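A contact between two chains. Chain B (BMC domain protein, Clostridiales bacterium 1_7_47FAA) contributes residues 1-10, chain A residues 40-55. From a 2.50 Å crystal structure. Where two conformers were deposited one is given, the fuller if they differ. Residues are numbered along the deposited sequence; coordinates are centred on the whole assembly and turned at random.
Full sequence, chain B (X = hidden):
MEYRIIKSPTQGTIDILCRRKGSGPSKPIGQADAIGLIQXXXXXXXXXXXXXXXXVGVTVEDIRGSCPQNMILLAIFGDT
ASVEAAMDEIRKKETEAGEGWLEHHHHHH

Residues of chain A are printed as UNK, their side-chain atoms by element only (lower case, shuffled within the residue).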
# COMPACT_ATOMS: atom_id res chain seq x y z
N MET B 1 18.62 -3.75 -4.32
CA MET B 1 18.43 -2.33 -3.99
C MET B 1 18.68 -1.45 -5.22
O MET B 1 19.39 -1.88 -6.13
CB MET B 1 19.40 -1.91 -2.86
CG MET B 1 19.34 -2.78 -1.63
SD MET B 1 19.80 -1.87 -0.14
CE MET B 1 21.61 -1.95 -0.19
N GLU B 2 18.14 -0.22 -5.24
CA GLU B 2 18.42 0.77 -6.27
C GLU B 2 19.40 1.80 -5.69
O GLU B 2 19.23 2.24 -4.56
CB GLU B 2 17.16 1.50 -6.69
CG GLU B 2 16.30 0.77 -7.69
CD GLU B 2 15.15 1.66 -8.14
OE1 GLU B 2 14.11 1.68 -7.43
OE2 GLU B 2 15.33 2.41 -9.12
N TYR B 3 20.38 2.21 -6.48
CA TYR B 3 21.42 3.16 -6.08
C TYR B 3 21.49 4.29 -7.07
O TYR B 3 21.56 4.05 -8.27
CB TYR B 3 22.81 2.48 -6.08
CG TYR B 3 22.94 1.30 -5.13
CD1 TYR B 3 22.49 0.03 -5.49
CD2 TYR B 3 23.57 1.45 -3.89
CE1 TYR B 3 22.64 -1.06 -4.64
CE2 TYR B 3 23.75 0.36 -3.04
CZ TYR B 3 23.26 -0.88 -3.41
OH TYR B 3 23.46 -1.95 -2.58
N ARG B 4 21.52 5.53 -6.58
CA ARG B 4 21.66 6.71 -7.43
C ARG B 4 22.48 7.74 -6.71
O ARG B 4 22.49 7.77 -5.48
CB ARG B 4 20.29 7.34 -7.82
CG ARG B 4 19.32 6.41 -8.58
CD ARG B 4 19.76 6.16 -10.01
NE ARG B 4 19.47 7.30 -10.86
CZ ARG B 4 18.35 7.41 -11.56
NH1 ARG B 4 17.45 6.44 -11.54
NH2 ARG B 4 18.14 8.49 -12.30
N ILE B 5 23.14 8.61 -7.45
CA ILE B 5 23.88 9.72 -6.88
C ILE B 5 23.42 11.02 -7.59
O ILE B 5 23.24 11.03 -8.80
CB ILE B 5 25.43 9.48 -6.95
CG1 ILE B 5 26.18 10.55 -6.14
CG2 ILE B 5 25.94 9.42 -8.42
CD1 ILE B 5 27.63 10.28 -5.87
N ILE B 6 23.23 12.10 -6.82
CA ILE B 6 22.92 13.41 -7.39
C ILE B 6 24.12 14.31 -7.06
O ILE B 6 24.40 14.55 -5.90
CB ILE B 6 21.58 14.03 -6.89
CG1 ILE B 6 20.37 13.17 -7.25
CG2 ILE B 6 21.42 15.47 -7.36
CD1 ILE B 6 19.09 13.50 -6.42
N LYS B 7 24.82 14.78 -8.09
CA LYS B 7 25.98 15.67 -7.96
C LYS B 7 25.54 17.12 -8.06
O LYS B 7 24.75 17.47 -8.93
CB LYS B 7 27.05 15.32 -9.00
CG LYS B 7 27.72 13.99 -8.70
CD LYS B 7 28.59 13.48 -9.81
CE LYS B 7 29.16 12.13 -9.43
NZ LYS B 7 30.38 11.81 -10.21
N SER B 8 26.03 17.95 -7.12
CA SER B 8 25.71 19.38 -6.98
C SER B 8 24.18 19.57 -6.90
O SER B 8 23.59 20.18 -7.79
CB SER B 8 26.34 20.21 -8.09
OG SER B 8 27.74 20.00 -8.13
N PRO B 9 23.51 19.00 -5.88
CA PRO B 9 22.05 19.12 -5.82
C PRO B 9 21.59 20.56 -5.60
O PRO B 9 22.28 21.32 -4.93
CB PRO B 9 21.66 18.23 -4.64
CG PRO B 9 22.89 18.23 -3.76
CD PRO B 9 24.03 18.21 -4.73
N THR B 10 20.41 20.91 -6.14
CA THR B 10 19.85 22.24 -5.92
C THR B 10 19.22 22.25 -4.52
O THR B 10 18.99 21.19 -3.93
CB THR B 10 18.81 22.57 -7.00
OG1 THR B 10 17.64 21.78 -6.80
CG2 THR B 10 19.33 22.37 -8.41
N UNK A 40 7.07 7.86 -11.19
CA UNK A 40 8.01 6.76 -11.04
C UNK A 40 8.26 6.45 -9.59
O UNK A 40 7.52 6.92 -8.72
N UNK A 41 9.30 5.65 -9.33
CA UNK A 41 9.73 5.30 -7.98
C UNK A 41 10.36 6.55 -7.36
O UNK A 41 10.87 7.41 -8.10
n UNK A 41 13.23 1.89 -11.38
n UNK A 41 12.13 1.89 -9.35
c UNK A 41 10.72 4.13 -8.02
c UNK A 41 12.15 1.62 -10.65
n UNK A 41 11.10 1.06 -11.24
c UNK A 41 11.00 1.63 -8.45
c UNK A 41 10.04 2.81 -8.36
N UNK A 42 10.29 6.69 -6.03
CA UNK A 42 10.81 7.89 -5.39
C UNK A 42 12.23 8.27 -5.74
O UNK A 42 12.48 9.44 -6.04
c UNK A 42 11.08 11.24 -1.55
s UNK A 42 10.51 9.54 -1.68
c UNK A 42 10.43 9.37 -3.44
c UNK A 42 10.56 7.94 -3.89
N UNK A 43 13.16 7.30 -5.73
CA UNK A 43 14.57 7.52 -6.08
C UNK A 43 14.70 8.17 -7.47
O UNK A 43 15.42 9.16 -7.61
c UNK A 43 17.68 5.40 -5.27
c UNK A 43 16.90 6.46 -5.90
c UNK A 43 15.38 6.21 -5.91
c UNK A 43 14.93 5.08 -6.87
N UNK A 44 13.95 7.67 -8.47
CA UNK A 44 13.92 8.15 -9.85
C UNK A 44 13.38 9.57 -9.90
O UNK A 44 13.92 10.41 -10.63
o UNK A 44 12.96 4.59 -12.57
c UNK A 44 13.16 5.78 -10.55
c UNK A 44 12.34 5.04 -11.59
o UNK A 44 11.09 4.99 -11.48
c UNK A 44 13.01 7.27 -10.71
N UNK A 45 12.30 9.83 -9.13
CA UNK A 45 11.61 11.14 -9.07
C UNK A 45 12.48 12.23 -8.41
O UNK A 45 12.42 13.39 -8.85
c UNK A 45 10.23 11.04 -8.38
c UNK A 45 7.58 9.74 -6.99
s UNK A 45 7.41 10.53 -8.60
c UNK A 45 9.12 10.45 -9.26
N UNK A 46 13.28 11.88 -7.37
CA UNK A 46 14.16 12.82 -6.68
C UNK A 46 15.28 13.23 -7.68
O UNK A 46 15.60 14.42 -7.78
c UNK A 46 14.71 12.28 -5.32
c UNK A 46 15.76 13.22 -4.71
c UNK A 46 13.58 12.05 -4.33
N UNK A 47 15.79 12.27 -8.46
CA UNK A 47 16.79 12.50 -9.50
C UNK A 47 16.25 13.40 -10.60
O UNK A 47 16.93 14.35 -10.97
c UNK A 47 17.30 11.18 -10.06
s UNK A 47 18.31 10.24 -8.89
N UNK A 48 15.01 13.12 -11.09
CA UNK A 48 14.28 13.88 -12.10
C UNK A 48 14.02 15.32 -11.60
O UNK A 48 14.22 16.26 -12.36
c UNK A 48 12.95 13.18 -12.38
N UNK A 49 13.63 15.48 -10.32
CA UNK A 49 13.37 16.78 -9.68
C UNK A 49 14.62 17.65 -9.76
O UNK A 49 14.51 18.84 -10.02
c UNK A 49 12.97 16.58 -8.22
N UNK A 50 15.81 17.05 -9.59
CA UNK A 50 17.06 17.80 -9.67
C UNK A 50 17.33 18.33 -11.08
O UNK A 50 17.76 19.47 -11.21
c UNK A 50 19.47 17.86 -8.89
o UNK A 50 19.41 18.72 -7.99
c UNK A 50 18.25 16.99 -9.14
o UNK A 50 20.48 17.70 -9.63
N UNK A 51 17.06 17.52 -12.12
CA UNK A 51 17.24 17.91 -13.52
C UNK A 51 16.27 19.06 -13.83
O UNK A 51 16.68 20.08 -14.38
c UNK A 51 17.21 17.17 -15.97
c UNK A 51 17.08 16.71 -14.51
c UNK A 51 18.08 15.60 -14.20
N UNK A 52 15.01 18.92 -13.39
CA UNK A 52 13.97 19.92 -13.58
C UNK A 52 14.30 21.24 -12.87
O UNK A 52 14.06 22.30 -13.44
c UNK A 52 12.62 19.37 -13.12
N UNK A 53 14.88 21.19 -11.65
CA UNK A 53 15.27 22.40 -10.90
C UNK A 53 16.42 23.14 -11.60
O UNK A 53 16.52 24.35 -11.47
c UNK A 53 13.73 22.81 -7.90
c UNK A 53 14.52 21.69 -8.54
o UNK A 53 13.98 24.00 -8.22
o UNK A 53 12.85 22.50 -7.06
c UNK A 53 15.67 22.08 -9.46
N UNK A 54 17.26 22.41 -12.33
CA UNK A 54 18.40 22.96 -13.07
C UNK A 54 17.99 23.43 -14.48
O UNK A 54 18.78 24.09 -15.15
c UNK A 54 19.53 21.93 -13.14
n UNK A 54 22.74 19.32 -10.34
c UNK A 54 20.25 21.78 -11.81
c UNK A 54 21.93 20.56 -10.47
c UNK A 54 21.16 20.58 -11.76
N UNK A 55 16.74 23.10 -14.92
CA UNK A 55 16.20 23.50 -16.22
C UNK A 55 15.62 24.90 -16.21
O UNK A 55 14.89 25.27 -15.27
c UNK A 55 15.15 22.50 -16.70

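Position 40 of chain A has no side-chain atoms and touches nothing on chain B: A:Gly40. At position 41, three carbons lead to a nitrogen and then to a carbon bearing two more nitrogens, a guanidinium, which identifies A:Arg41. It meets the carboxylate of B:Glu2 edge-on in a salt bridge: NE lies 2.8 Å from B:Glu2 OE1, a weak hydrogen bond by its angle, and NH2 donates to B:Glu2 OE2 at 3.1 Å.

Position 42, two carbons, a sulfur and a terminal carbon, points away from chain B and is A:Met42. Position 43 carries four carbons, forked at the first, with one arm two carbons long; this is A:Ile43. It points toward the strand, where its CG1 packs 3.6 Å from B:Arg4 CG and its CG2 lies 3.5 Å from B:Glu2 OE2.

At position 44 three carbons end in two oxygens, the pattern of A:Glu44. Its contact with chain B is slight; its carboxylate turns back to the start of the helix, where OE2 accepts a hydrogen bond from the backbone N of A:Arg41 at 2.9 Å and OE1 lies 3.0 Å from A:Arg41 NH2, a salt bridge of charges alone. Position 45 repeats the unbranched chain of two carbons, sulfur and carbon, out of reach of the strand: A:Met45.

Position 46 has one carbon bearing two others, as in A:Val46, and its CG1 meets B:Ile6 CD1 at 3.8 Å. Position 47 is a single carbon followed by sulfur, A:Cys47. The compact side chain faces the strand where the backbones run close, the CA atoms of A:Cys47 and B:Ile6 being 6.5 Å apart. Its SG lies 3.9 Å from B:Ile6 CG1 and also covers one face of the B:Arg4 guanidinium.

Positions 48 and 49 each hold one carbon, A:Ala48 and A:Ala49, and neither reaches chain B. Position 50, two carbons with two oxygens on the second, is A:Asp50; its OD1 accepts a hydrogen bond from the backbone N of B:Thr10 at 3.0 Å. Position 51, a carbon bearing two carbons, points away: A:Val51. Position 52, a single carbon, is A:Ala52.

Position 53 has three carbons and two terminal oxygens, hence A:Glu53, whose CB lies 3.3 Å from B:Thr10 OG1. Four carbons in a row ending in nitrogen make position 54 A:Lys54. The extended chain brings NZ to B:Ser8 O, a hydrogen bond of 2.8 Å, and to A:Asp50 OD2 at 2.9 Å, a salt bridge. Position 55, one carbon and no contact, is A:Ala55.

The strand and helix run nearly parallel, at 18°, so alternate strand residues B:Glu2, B:Arg4 and B:Ile6 fall in sequence along the helix. A salt bridge holds the beginning, apolar packing fills the middle, and beyond the strand A:Asp50 and A:Lys54, joined to each other, bind the backbone of B:Thr10 and B:Ser8.

Chain A 40-55: GRMIEMVCAADVAEKA
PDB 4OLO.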